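Local coordinates for uncharacterized HDOD domain protein (PDB 3HC1) that is of unknown function but binds a pair of ferric ions in an HD-type site, consistent with a metal-dependent phosphohydrolase, at residues A[25-29]-A[200-204]; A[108-114]-A[159-163]; A[148-153]-A[234-238]; A[193-198]-A[212-218]. One frame throughout, in Å; residues are numbered along the deposited sequence.

Contact 1: residues A[25-29]-A[200-204]; sequences ELPTV and LAKRW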
loop_
_atom_site.group_PDB
_atom_site.type_symbol
_atom_site.label_atom_id
_atom_site.label_comp_id
_atom_site.label_asym_id
_atom_site.label_seq_id
_atom_site.Cartn_x
_atom_site.Cartn_y
_atom_site.Cartn_z
ATOM N N GLU A 25 11.339 13.926 16.004
ATOM C CA GLU A 25 11.974 13.173 14.900
ATOM C C GLU A 25 10.984 12.333 14.056
ATOM O O GLU A 25 10.513 11.287 14.492
ATOM C CB GLU A 25 13.105 12.285 15.422
ATOM C CG GLU A 25 14.349 13.033 15.897
ATOM C CD GLU A 25 14.843 14.088 14.926
ATOM O OE1 GLU A 25 15.217 13.747 13.780
ATOM O OE2 GLU A 25 14.860 15.258 15.326
ATOM N N LEU A 26 10.772 12.753 12.812
ATOM C CA LEU A 26 9.754 12.187 11.940
ATOM C C LEU A 26 10.331 10.992 11.234
ATOM O O LEU A 26 11.503 11.026 10.882
ATOM C CB LEU A 26 9.394 13.197 10.865
ATOM C CG LEU A 26 8.678 14.449 11.317
ATOM C CD1 LEU A 26 8.576 15.379 10.105
ATOM C CD2 LEU A 26 7.332 14.076 11.804
ATOM N N PRO A 27 9.490 9.987 10.913
ATOM C CA PRO A 27 10.068 8.879 10.168
ATOM C C PRO A 27 10.609 9.288 8.795
ATOM O O PRO A 27 10.118 10.251 8.155
ATOM C CB PRO A 27 8.900 7.902 10.027
ATOM C CG PRO A 27 7.685 8.748 10.077
ATOM C CD PRO A 27 8.027 9.899 10.988
ATOM N N THR A 28 11.587 8.524 8.340
ATOM C CA THR A 28 12.204 8.711 7.035
ATOM C C THR A 28 12.053 7.427 6.215
ATOM O O THR A 28 11.828 6.358 6.779
ATOM C CB THR A 28 13.698 9.047 7.182
ATOM O OG1 THR A 28 14.247 9.336 5.896
ATOM C CG2 THR A 28 14.464 7.890 7.823
ATOM N N VAL A 29 12.178 7.548 4.895
ATOM C CA VAL A 29 12.309 6.386 4.015
ATOM C C VAL A 29 13.685 6.456 3.322
ATOM O O VAL A 29 14.136 7.555 2.950
ATOM C CB VAL A 29 11.154 6.333 2.967
ATOM C CG1 VAL A 29 9.839 5.940 3.648
ATOM C CG2 VAL A 29 10.986 7.665 2.257
ATOM N N LEU A 200 2.887 13.595 4.986
ATOM C CA LEU A 200 4.128 12.831 5.109
ATOM C C LEU A 200 4.787 12.489 3.795
ATOM O O LEU A 200 5.977 12.757 3.572
ATOM C CB LEU A 200 3.928 11.561 5.989
ATOM C CG LEU A 200 5.198 10.771 6.366
ATOM C CD1 LEU A 200 6.252 11.575 7.121
ATOM C CD2 LEU A 200 4.814 9.532 7.146
ATOM N N ALA A 201 4.004 11.969 2.887
ATOM C CA ALA A 201 4.474 11.672 1.563
ATOM C C ALA A 201 4.919 12.949 0.814
ATOM O O ALA A 201 5.933 12.923 0.074
ATOM C CB ALA A 201 3.359 10.928 0.781
ATOM N N LYS A 202 4.217 14.057 1.031
ATOM C CA LYS A 202 4.635 15.352 0.464
ATOM C C LYS A 202 5.952 15.798 1.045
ATOM O O LYS A 202 6.833 16.193 0.299
ATOM C CB LYS A 202 3.601 16.461 0.641
ATOM C CG LYS A 202 2.284 16.270 -0.155
ATOM C CD LYS A 202 2.462 16.448 -1.672
ATOM C CE LYS A 202 2.360 17.882 -2.059
ATOM N NZ LYS A 202 2.991 18.102 -3.359
ATOM N N ARG A 203 6.125 15.686 2.362
ATOM C CA ARG A 203 7.433 15.948 2.978
ATOM C C ARG A 203 8.536 15.091 2.346
ATOM O O ARG A 203 9.633 15.594 2.094
ATOM C CB ARG A 203 7.401 15.765 4.506
ATOM C CG ARG A 203 8.771 15.504 5.101
ATOM C CD ARG A 203 8.778 15.451 6.597
ATOM N NE ARG A 203 8.643 16.788 7.072
ATOM C CZ ARG A 203 9.582 17.505 7.684
ATOM N NH1 ARG A 203 10.772 17.022 8.022
ATOM N NH2 ARG A 203 9.266 18.726 7.982
ATOM N N TRP A 204 8.241 13.823 2.032
ATOM C CA TRP A 204 9.224 12.946 1.447
ATOM C C TRP A 204 9.476 13.152 -0.036
ATOM O O TRP A 204 10.228 12.400 -0.623
ATOM C CB TRP A 204 8.836 11.467 1.628
ATOM C CG TRP A 204 8.882 10.969 3.039
ATOM C CD1 TRP A 204 9.519 11.532 4.101
ATOM C CD2 TRP A 204 8.276 9.767 3.515
ATOM N NE1 TRP A 204 9.329 10.752 5.229
ATOM C CE2 TRP A 204 8.561 9.672 4.900
ATOM C CE3 TRP A 204 7.484 8.780 2.923
ATOM C CZ2 TRP A 204 8.126 8.602 5.675
ATOM C CZ3 TRP A 204 7.035 7.712 3.714
ATOM C CH2 TRP A 204 7.348 7.643 5.068
#
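Leu200, in the last turns of helix 193-203, meets the extended segment 25-29 through one methyl: its CD2 lies 4.2 Å from Pro27 CG, the two side chains crossing obliquely. The same leucine also packs against Trp204 one turn on, its CG standing over one face of the indole near the rim. Arg203 comes next. Its chain runs straight to a bend at chi3 (-74°), and that bend turns one face of the guanidinium to Leu26 CD1, which touches Arg203 NE at 3.3 Å; this is a methyl laid on a planar group. Trp204, just past the helix end, makes the largest single contribution. With CG anti to its carbonyl carbon (chi1 -68°), the indole extends toward the loop, and its N-H is given to a backbone carbonyl: Trp204 NE1 to Pro27 O is 3.1 Å, with an angle of 148° at the hydrogen. The oxygen lies in the indole plane, while the donor is tilted from the plane of the carbonyl. Val29 closes the face opposite Leu200, its CG1 forming a CH-pi contact 3.5 Å from the centroid of the six-membered ring of Trp204. A leucine in place of Trp204 would probably leave Pro27 O without this donor and Val29 without the flat surface it rests on. Phe158 of helix 154-162 and Leu106 of helix 82-108 extend the packing around Pro27. The arrangement is plain helix-to-loop packing near the surface of the all-helical HDOD domain, tying the loop between helices 9-21 and 31-39 to the C-terminal end of a helix that begins with a metal ligand.

Contact 2: residues A[108-114]-A[159-163]; sequences KTGKGPL and INFFR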
loop_
_atom_site.group_PDB
_atom_site.type_symbol
_atom_site.label_atom_id
_atom_site.label_comp_id
_atom_site.label_asym_id
_atom_site.label_seq_id
_atom_site.Cartn_x
_atom_site.Cartn_y
_atom_site.Cartn_z
ATOM N N LYS A 108 8.752 -1.746 10.677
ATOM C CA LYS A 108 9.380 -2.423 11.809
ATOM C C LYS A 108 9.891 -1.478 12.862
ATOM O O LYS A 108 10.010 -1.868 14.008
ATOM C CB LYS A 108 10.642 -3.194 11.388
ATOM C CG LYS A 108 10.477 -4.546 10.898
ATOM C CD LYS A 108 11.826 -5.354 11.086
ATOM C CE LYS A 108 12.998 -4.809 10.208
ATOM N NZ LYS A 108 14.115 -4.084 10.940
ATOM N N THR A 109 10.291 -0.269 12.456
ATOM C CA THR A 109 11.079 0.611 13.329
ATOM C C THR A 109 10.164 1.476 14.219
ATOM O O THR A 109 9.927 2.658 13.997
ATOM C CB THR A 109 12.081 1.413 12.469
ATOM O OG1 THR A 109 12.894 0.457 11.772
ATOM C CG2 THR A 109 12.982 2.317 13.321
ATOM N N GLY A 110 9.650 0.842 15.264
ATOM C CA GLY A 110 8.762 1.495 16.209
ATOM C C GLY A 110 7.937 0.479 16.975
ATOM O O GLY A 110 7.956 -0.726 16.682
ATOM N N LYS A 111 7.148 0.998 17.889
ATOM C CA LYS A 111 6.096 0.257 18.497
ATOM C C LYS A 111 4.933 1.191 18.777
ATOM O O LYS A 111 5.108 2.405 18.955
ATOM C CB LYS A 111 6.646 -0.380 19.824
ATOM C CG LYS A 111 6.579 0.477 21.091
ATOM C CD LYS A 111 7.472 1.693 21.059
ATOM C CE LYS A 111 7.553 2.361 22.419
ATOM N NZ LYS A 111 8.128 3.742 22.422
ATOM N N GLY A 112 3.746 0.624 18.821
ATOM C CA GLY A 112 2.570 1.330 19.248
ATOM C C GLY A 112 1.395 0.420 19.622
ATOM O O GLY A 112 1.569 -0.794 19.747
ATOM N N PRO A 113 0.191 1.023 19.843
ATOM C CA PRO A 113 -1.003 0.277 20.240
ATOM C C PRO A 113 -1.488 -0.747 19.228
ATOM O O PRO A 113 -2.012 -1.763 19.614
ATOM C CB PRO A 113 -2.038 1.361 20.566
ATOM C CG PRO A 113 -1.507 2.609 20.095
ATOM C CD PRO A 113 -0.042 2.478 19.834
ATOM N N LEU A 114 -1.217 -0.554 17.945
ATOM C CA LEU A 114 -1.420 -1.622 16.965
ATOM C C LEU A 114 -0.089 -2.356 16.683
ATOM O O LEU A 114 0.994 -1.739 16.597
ATOM C CB LEU A 114 -1.913 -1.020 15.653
ATOM C CG LEU A 114 -3.378 -1.214 15.303
ATOM C CD1 LEU A 114 -4.267 -0.765 16.460
ATOM C CD2 LEU A 114 -3.680 -0.429 14.016
ATOM N N ILE A 159 0.998 7.613 12.877
ATOM C CA ILE A 159 0.265 7.892 14.089
ATOM C C ILE A 159 0.575 6.798 15.143
ATOM O O ILE A 159 0.721 7.116 16.336
ATOM C CB ILE A 159 -1.241 7.972 13.840
ATOM C CG1 ILE A 159 -1.562 9.104 12.847
ATOM C CG2 ILE A 159 -2.046 8.151 15.122
ATOM C CD1 ILE A 159 -3.007 9.100 12.452
ATOM N N ASN A 160 0.627 5.539 14.680
ATOM C CA ASN A 160 0.840 4.356 15.552
ATOM C C ASN A 160 2.193 4.441 16.263
ATOM O O ASN A 160 2.281 4.220 17.466
ATOM C CB ASN A 160 0.726 3.043 14.756
ATOM C CG ASN A 160 0.790 1.794 15.662
ATOM O OD1 ASN A 160 0.173 1.741 16.748
ATOM N ND2 ASN A 160 1.525 0.805 15.223
ATOM N N PHE A 161 3.231 4.804 15.523
ATOM C CA PHE A 161 4.603 4.772 16.047
ATOM C C PHE A 161 4.988 6.109 16.695
ATOM O O PHE A 161 5.823 6.143 17.604
ATOM C CB PHE A 161 5.628 4.449 14.964
ATOM C CG PHE A 161 5.693 3.004 14.535
ATOM C CD1 PHE A 161 5.156 1.959 15.315
ATOM C CD2 PHE A 161 6.372 2.685 13.355
ATOM C CE1 PHE A 161 5.272 0.668 14.922
ATOM C CE2 PHE A 161 6.498 1.359 12.953
ATOM C CZ PHE A 161 5.945 0.355 13.745
ATOM N N PHE A 162 4.401 7.209 16.210
ATOM C CA PHE A 162 4.894 8.530 16.578
ATOM C C PHE A 162 3.959 9.341 17.407
ATOM O O PHE A 162 4.396 10.300 18.018
ATOM C CB PHE A 162 5.361 9.302 15.343
ATOM C CG PHE A 162 6.543 8.684 14.703
ATOM C CD1 PHE A 162 7.825 9.047 15.105
ATOM C CD2 PHE A 162 6.391 7.684 13.783
ATOM C CE1 PHE A 162 8.938 8.444 14.542
ATOM C CE2 PHE A 162 7.502 7.058 13.213
ATOM C CZ PHE A 162 8.781 7.449 13.597
ATOM N N ARG A 163 2.690 9.000 17.396
ATOM C CA ARG A 163 1.696 9.603 18.262
ATOM C C ARG A 163 0.902 8.471 18.923
ATOM O O ARG A 163 -0.305 8.535 19.000
ATOM C CB ARG A 163 0.741 10.529 17.473
ATOM C CG ARG A 163 1.413 11.700 16.769
ATOM C CD ARG A 163 2.082 12.636 17.720
ATOM N NE ARG A 163 1.163 13.323 18.600
ATOM C CZ ARG A 163 0.735 14.582 18.457
ATOM N NH1 ARG A 163 1.126 15.349 17.434
ATOM N NH2 ARG A 163 -0.103 15.090 19.366
HETATM O O HOH W 1 7.759 3.990 17.962
HETATM O O HOH W 2 4.013 4.522 19.940
HETATM O O HOH W 3 6.718 5.999 20.587
#
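Asn160 has CG anti to the backbone N (chi1 -174°), which carries its amide across to Leu114, while Phe161, with CG anti to the carbonyl carbon (chi1 -76°), presents a ring face to Gly110. The Asn160 amide is gripped at both ends by one residue: Leu114 N donates to Asn160 OD1 at 2.9 Å with an angle of 163°, and Asn160 ND2 donates to Leu114 O at 2.9 Å. This two-point pairing with the backbone N and O of one residue fixes the amide's rotation. Over the centre of the Phe161 ring lies Gly110 CA, 3.6 Å from the centroid and almost on the ring normal, a CH-pi contact so close that a beta carbon at Gly110 would collide with the ring. At Gly112, CA approaches Asn160 O at 3.4 Å in a CH...O contact, and here too a beta carbon would clash. Water extends the link, one molecule accepting from Lys111 N at 3.1 Å and donating to Phe161 O. The loop 108-114, which joins helix 82-108 to helix 116-136, is thereby fastened along the C-terminal end of helix 154-162; Leu119 of helix 116-136 and Phe167 of helix 164-177 pack against Asn160, and Arg116 against Phe161.

Contact 3: residues A[148-153]-A[234-238]; sequences AGLLHD and VAFAD. With FE (Fe (III) ion), chain C; FE (Fe (III) ion), chain B.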
loop_
_atom_site.group_PDB
_atom_site.type_symbol
_atom_site.label_atom_id
_atom_site.label_comp_id
_atom_site.label_asym_id
_atom_site.label_seq_id
_atom_site.Cartn_x
_atom_site.Cartn_y
_atom_site.Cartn_z
ATOM N N ALA A 148 1.898 2.496 -4.731
ATOM C CA ALA A 148 0.811 3.315 -4.136
ATOM C C ALA A 148 0.081 2.529 -3.043
ATOM O O ALA A 148 -0.222 3.073 -1.975
ATOM C CB ALA A 148 -0.156 3.851 -5.179
ATOM N N GLY A 149 -0.157 1.245 -3.312
ATOM C CA GLY A 149 -0.854 0.345 -2.377
ATOM C C GLY A 149 -0.110 0.098 -1.088
ATOM O O GLY A 149 -0.653 0.219 0.023
ATOM N N LEU A 150 1.169 -0.238 -1.226
ATOM C CA LEU A 150 1.995 -0.511 -0.048
ATOM C C LEU A 150 2.139 0.731 0.833
ATOM O O LEU A 150 2.340 0.594 2.045
ATOM C CB LEU A 150 3.374 -1.014 -0.481
ATOM C CG LEU A 150 4.260 -1.685 0.570
ATOM C CD1 LEU A 150 3.554 -2.706 1.416
ATOM C CD2 LEU A 150 5.457 -2.346 -0.145
ATOM N N LEU A 151 2.023 1.944 0.247
ATOM C CA LEU A 151 2.190 3.167 1.002
ATOM C C LEU A 151 0.871 3.780 1.472
ATOM O O LEU A 151 0.881 4.836 2.115
ATOM C CB LEU A 151 2.917 4.240 0.166
ATOM C CG LEU A 151 4.375 3.870 -0.185
ATOM C CD1 LEU A 151 4.922 4.861 -1.185
ATOM C CD2 LEU A 151 5.168 3.889 1.131
ATOM N N HIS A 152 -0.264 3.182 1.094
ATOM C CA HIS A 152 -1.574 3.841 1.296
ATOM C C HIS A 152 -1.905 4.277 2.748
ATOM O O HIS A 152 -2.460 5.344 2.991
ATOM C CB HIS A 152 -2.729 3.064 0.658
ATOM C CG HIS A 152 -3.272 1.950 1.523
ATOM N ND1 HIS A 152 -2.587 0.773 1.706
ATOM C CD2 HIS A 152 -4.416 1.833 2.243
ATOM C CE1 HIS A 152 -3.256 -0.002 2.542
ATOM N NE2 HIS A 152 -4.380 0.604 2.860
ATOM N N ASP A 153 -1.546 3.407 3.690
ATOM C CA ASP A 153 -1.727 3.620 5.092
ATOM C C ASP A 153 -0.476 4.078 5.831
ATOM O O ASP A 153 -0.380 3.915 7.067
ATOM C CB ASP A 153 -2.280 2.332 5.714
ATOM C CG ASP A 153 -3.802 2.246 5.588
ATOM O OD1 ASP A 153 -4.418 3.299 5.297
ATOM O OD2 ASP A 153 -4.361 1.139 5.745
ATOM N N VAL A 234 -6.315 0.992 -5.584
ATOM C CA VAL A 234 -5.875 0.862 -4.174
ATOM C C VAL A 234 -7.080 1.019 -3.259
ATOM O O VAL A 234 -7.172 0.298 -2.240
ATOM C CB VAL A 234 -4.761 1.882 -3.852
ATOM C CG1 VAL A 234 -4.468 2.022 -2.269
ATOM C CG2 VAL A 234 -3.469 1.578 -4.687
ATOM N N ALA A 235 -8.008 1.934 -3.573
ATOM C CA ALA A 235 -9.219 2.049 -2.721
ATOM C C ALA A 235 -9.977 0.752 -2.729
ATOM O O ALA A 235 -10.424 0.312 -1.662
ATOM C CB ALA A 235 -10.190 3.192 -3.131
ATOM N N PHE A 236 -10.160 0.143 -3.921
ATOM C CA PHE A 236 -10.829 -1.167 -3.985
ATOM C C PHE A 236 -10.077 -2.219 -3.180
ATOM O O PHE A 236 -10.666 -2.942 -2.343
ATOM C CB PHE A 236 -11.088 -1.664 -5.426
ATOM C CG PHE A 236 -11.710 -3.004 -5.479
ATOM C CD1 PHE A 236 -10.940 -4.133 -5.383
ATOM C CD2 PHE A 236 -13.094 -3.130 -5.504
ATOM C CE1 PHE A 236 -11.499 -5.364 -5.358
ATOM C CE2 PHE A 236 -13.665 -4.370 -5.483
ATOM C CZ PHE A 236 -12.877 -5.482 -5.409
ATOM N N ALA A 237 -8.775 -2.304 -3.407
ATOM C CA ALA A 237 -7.953 -3.290 -2.704
ATOM C C ALA A 237 -8.016 -3.138 -1.176
ATOM O O ALA A 237 -8.031 -4.138 -0.451
ATOM C CB ALA A 237 -6.500 -3.293 -3.222
ATOM N N ASP A 238 -8.104 -1.914 -0.688
ATOM C CA ASP A 238 -8.168 -1.688 0.730
ATOM C C ASP A 238 -9.492 -2.198 1.295
ATOM O O ASP A 238 -9.521 -2.938 2.285
ATOM C CB ASP A 238 -7.971 -0.208 1.077
ATOM C CG ASP A 238 -8.260 0.068 2.509
ATOM O OD1 ASP A 238 -7.585 -0.549 3.330
ATOM O OD2 ASP A 238 -9.178 0.843 2.838
HETATM FE FE FE C . -5.979 0.453 4.550
HETATM FE FE FE B . -6.557 3.644 5.237
HETATM O O HOH W 4 -6.926 2.152 4.136
#
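The backbones approach most closely at Gly149 and Val234, whose CA atoms are 5.4 Å apart. Val234 fills the junction with both methyls: CG2 rests on Gly149 N at 3.6 Å and also meets Ala148 CB, while CG1 lies 3.6 Å from His152 CB. An alanine at Val234 would probably open a gap beside Gly149 and take away the packing against the base of the His152 ring. That ring is set by its first torsion, chi1 84°, with CG between the backbone N and the carbonyl carbon. Its two nitrogens are divided between protein and metal. His152 ND1 donates to Gly149 O at 2.6 Å, the oxygen close to the ring plane and the donor in the carbonyl plane, so this second-shell carbonyl orients the imidazole; the same oxygen also accepts from His152 N. His152 NE2, on the other side of the ring, binds the chain C iron at 2.3 Å. Asp153 bridges the metals, OD2 to the chain C iron at 2.1 Å and OD1 to the chain B iron at 2.2 Å. From the facing helix, Asp238 OD1 reaches the chain C iron, its carboxylate plane 52° from the His152 ring. The solvent oxygen of water 4 joins the two ions, and ferric charge probably offsets the proximity of the two aspartates. His122 and Glu249 complete the shell of the chain C iron, while Glu249 also binds the chain B iron, together with His193, His217 and His218. With His122, the residues His152, Asp153 and Asp238 form the H...HD...D signature of the HD superfamily.

Contact 4: residues A[193-198]-A[212-218]; sequences HCEVGF and DTILYHH. With FE (Fe (III) ion), chain B.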
loop_
_atom_site.group_PDB
_atom_site.type_symbol
_atom_site.label_atom_id
_atom_site.label_comp_id
_atom_site.label_asym_id
_atom_site.label_seq_id
_atom_site.Cartn_x
_atom_site.Cartn_y
_atom_site.Cartn_z
ATOM N N HIS A 193 -5.536 9.636 9.018
ATOM C CA HIS A 193 -4.307 9.110 8.419
ATOM C C HIS A 193 -4.201 9.389 6.913
ATOM O O HIS A 193 -3.073 9.337 6.369
ATOM C CB HIS A 193 -4.133 7.611 8.667
ATOM C CG HIS A 193 -5.144 6.765 7.966
ATOM N ND1 HIS A 193 -6.466 6.694 8.371
ATOM C CD2 HIS A 193 -5.048 6.009 6.852
ATOM C CE1 HIS A 193 -7.119 5.886 7.557
ATOM N NE2 HIS A 193 -6.277 5.438 6.644
ATOM N N CYS A 194 -5.329 9.629 6.238
ATOM C CA CYS A 194 -5.333 10.096 4.841
ATOM C C CYS A 194 -4.593 11.406 4.712
ATOM O O CYS A 194 -3.663 11.536 3.939
ATOM C CB CYS A 194 -6.727 10.254 4.302
ATOM S SG CYS A 194 -7.678 8.716 4.248
ATOM N N GLU A 195 -4.954 12.381 5.519
ATOM C CA GLU A 195 -4.298 13.681 5.474
ATOM C C GLU A 195 -2.900 13.716 6.051
ATOM O O GLU A 195 -1.987 14.352 5.488
ATOM C CB GLU A 195 -5.196 14.685 6.202
ATOM C CG GLU A 195 -6.507 14.859 5.485
ATOM C CD GLU A 195 -7.602 13.912 5.960
ATOM O OE1 GLU A 195 -7.366 12.979 6.745
ATOM O OE2 GLU A 195 -8.710 14.129 5.523
ATOM N N VAL A 196 -2.716 13.022 7.183
ATOM C CA VAL A 196 -1.403 12.863 7.738
ATOM C C VAL A 196 -0.504 12.145 6.762
ATOM O O VAL A 196 0.636 12.551 6.607
ATOM C CB VAL A 196 -1.428 12.096 9.111
ATOM C CG1 VAL A 196 -0.015 11.804 9.702
ATOM C CG2 VAL A 196 -2.199 12.961 10.114
ATOM N N GLY A 197 -0.994 11.072 6.132
ATOM C CA GLY A 197 -0.148 10.301 5.184
ATOM C C GLY A 197 0.220 11.164 3.991
ATOM O O GLY A 197 1.339 11.079 3.438
ATOM N N PHE A 198 -0.732 11.974 3.576
ATOM C CA PHE A 198 -0.483 12.929 2.432
ATOM C C PHE A 198 0.633 13.917 2.796
ATOM O O PHE A 198 1.610 14.079 2.048
ATOM C CB PHE A 198 -1.787 13.650 2.096
ATOM C CG PHE A 198 -1.671 14.651 1.003
ATOM C CD1 PHE A 198 -1.868 14.259 -0.338
ATOM C CD2 PHE A 198 -1.377 15.982 1.303
ATOM C CE1 PHE A 198 -1.824 15.217 -1.343
ATOM C CE2 PHE A 198 -1.269 16.946 0.288
ATOM C CZ PHE A 198 -1.482 16.541 -1.031
ATOM N N ASP A 212 -1.837 11.502 -3.648
ATOM C CA ASP A 212 -3.302 11.511 -3.765
ATOM C C ASP A 212 -3.931 10.129 -3.417
ATOM O O ASP A 212 -5.035 10.057 -2.955
ATOM C CB ASP A 212 -3.673 11.878 -5.184
ATOM C CG ASP A 212 -3.319 13.320 -5.552
ATOM O OD1 ASP A 212 -2.796 14.112 -4.707
ATOM O OD2 ASP A 212 -3.524 13.649 -6.752
ATOM N N THR A 213 -3.223 9.038 -3.667
ATOM C CA THR A 213 -3.744 7.737 -3.365
ATOM C C THR A 213 -3.909 7.639 -1.840
ATOM O O THR A 213 -4.985 7.260 -1.384
ATOM C CB THR A 213 -2.832 6.609 -3.836
ATOM O OG1 THR A 213 -2.767 6.587 -5.271
ATOM C CG2 THR A 213 -3.347 5.256 -3.297
ATOM N N ILE A 214 -2.897 8.119 -1.098
ATOM C CA ILE A 214 -2.898 8.175 0.397
ATOM C C ILE A 214 -4.054 9.067 0.905
ATOM O O ILE A 214 -4.784 8.670 1.783
ATOM C CB ILE A 214 -1.527 8.631 0.913
ATOM C CG1 ILE A 214 -0.409 7.666 0.508
ATOM C CG2 ILE A 214 -1.502 8.773 2.461
ATOM C CD1 ILE A 214 1.014 8.310 0.710
ATOM N N LEU A 215 -4.303 10.193 0.233
ATOM C CA LEU A 215 -5.353 11.132 0.632
ATOM C C LEU A 215 -6.776 10.638 0.391
ATOM O O LEU A 215 -7.691 10.910 1.200
ATOM C CB LEU A 215 -5.159 12.476 -0.111
ATOM C CG LEU A 215 -6.130 13.633 0.201
ATOM C CD1 LEU A 215 -6.143 13.967 1.704
ATOM C CD2 LEU A 215 -5.800 14.891 -0.636
ATOM N N TYR A 216 -6.981 9.924 -0.710
ATOM C CA TYR A 216 -8.332 9.642 -1.216
ATOM C C TYR A 216 -8.765 8.189 -1.137
ATOM O O TYR A 216 -9.877 7.855 -1.570
ATOM C CB TYR A 216 -8.462 10.107 -2.663
ATOM C CG TYR A 216 -8.259 11.587 -2.926
ATOM C CD1 TYR A 216 -9.095 12.554 -2.363
ATOM C CD2 TYR A 216 -7.283 12.013 -3.823
ATOM C CE1 TYR A 216 -8.907 13.944 -2.660
ATOM C CE2 TYR A 216 -7.096 13.367 -4.134
ATOM C CZ TYR A 216 -7.885 14.314 -3.544
ATOM O OH TYR A 216 -7.658 15.606 -3.902
ATOM N N HIS A 217 -7.909 7.332 -0.580
ATOM C CA HIS A 217 -8.144 5.894 -0.639
ATOM C C HIS A 217 -9.362 5.393 0.089
ATOM O O HIS A 217 -9.793 4.275 -0.198
ATOM C CB HIS A 217 -6.915 5.087 -0.263
ATOM C CG HIS A 217 -6.586 5.099 1.201
ATOM N ND1 HIS A 217 -5.653 5.957 1.758
ATOM C CD2 HIS A 217 -6.983 4.274 2.197
ATOM C CE1 HIS A 217 -5.544 5.698 3.049
ATOM N NE2 HIS A 217 -6.411 4.751 3.355
ATOM N N HIS A 218 -9.916 6.195 1.011
ATOM C CA HIS A 218 -11.194 5.842 1.678
ATOM C C HIS A 218 -12.423 6.426 0.996
ATOM O O HIS A 218 -13.521 6.145 1.424
ATOM C CB HIS A 218 -11.172 6.191 3.195
ATOM C CG HIS A 218 -10.273 5.301 3.990
ATOM N ND1 HIS A 218 -10.636 4.017 4.338
ATOM C CD2 HIS A 218 -9.021 5.485 4.500
ATOM C CE1 HIS A 218 -9.631 3.433 4.975
ATOM N NE2 HIS A 218 -8.647 4.306 5.124
HETATM FE FE FE B . -6.557 3.644 5.237
HETATM O O HOH W 5 -9.491 13.164 2.440
HETATM O O HOH W 4 -6.926 2.152 4.136
#
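The rings of His193, His217 and His218 meet rim to rim, none lying over the face of another across the contact. His193 and His218 stand almost perpendicular, planes at 81°, with His218 NE2 at the His193 edge; His193 and His217 are inclined less steeply. Cys194 SG sits above one face of the His193 ring near its rim and at the edge of His218, 3.5 Å from His218 CD2, while within the second segment His217 CD2 lies over a face of His218. All three NE2 atoms point at one ion: the chain B iron is 2.3 Å from His193 NE2 and 2.2 Å from His217 NE2 and His218 NE2. His193 NE2 and His218 NE2, 3.0 Å apart, are close because both bind the ion, and are not hydrogen-bonded. Behind His193, Glu185 accepts from ND1 and so helps to orient the ring. Farther along, Gly197 allows tight packing, Ile214 CG2 lying 3.3 Å from Gly197 C where a beta carbon would clash. Phe198, its CG anti to the backbone N (chi1 178°), brings CD1 to 3.7 Å from Leu215 CB, with Asp212 OD1 in plane at its ring edge; Asp212 OD2 is hydrogen-bonded to Tyr225 OH. The axes of 193-198 and 212-216 run nearly antiparallel (163°), 7.4 Å apart at closest approach. Helix 9-21 packs on Glu195 and Phe198, helix 154-162 on His193 and Ile214, and helix 229-243 on Thr213 and His218.

Contacts 3 and 4 supply most of the ligands of one di-iron centre, which His122 and Glu249 complete. Their centres are about 10 Å apart, they share water 4 and the chain B iron, and Asp153 OD1 lies 3.1 Å from both His193 NE2 and His217 NE2. Contact 1 uses the other end of helix 193-203, and its Ala201 CB packs on Ile214 CD1 of contact 4 at 3.5 Å; the Leu200 side chain is about 13 Å from a bound iron. Contact 2, nested in the loop closed by contact 1, touches it where Pro27 CG meets Phe162 CE2 at 3.6 Å. Contact 2 also brushes contact 4 through Ile159, whereas its centre stays about 19 Å from that of contact 3.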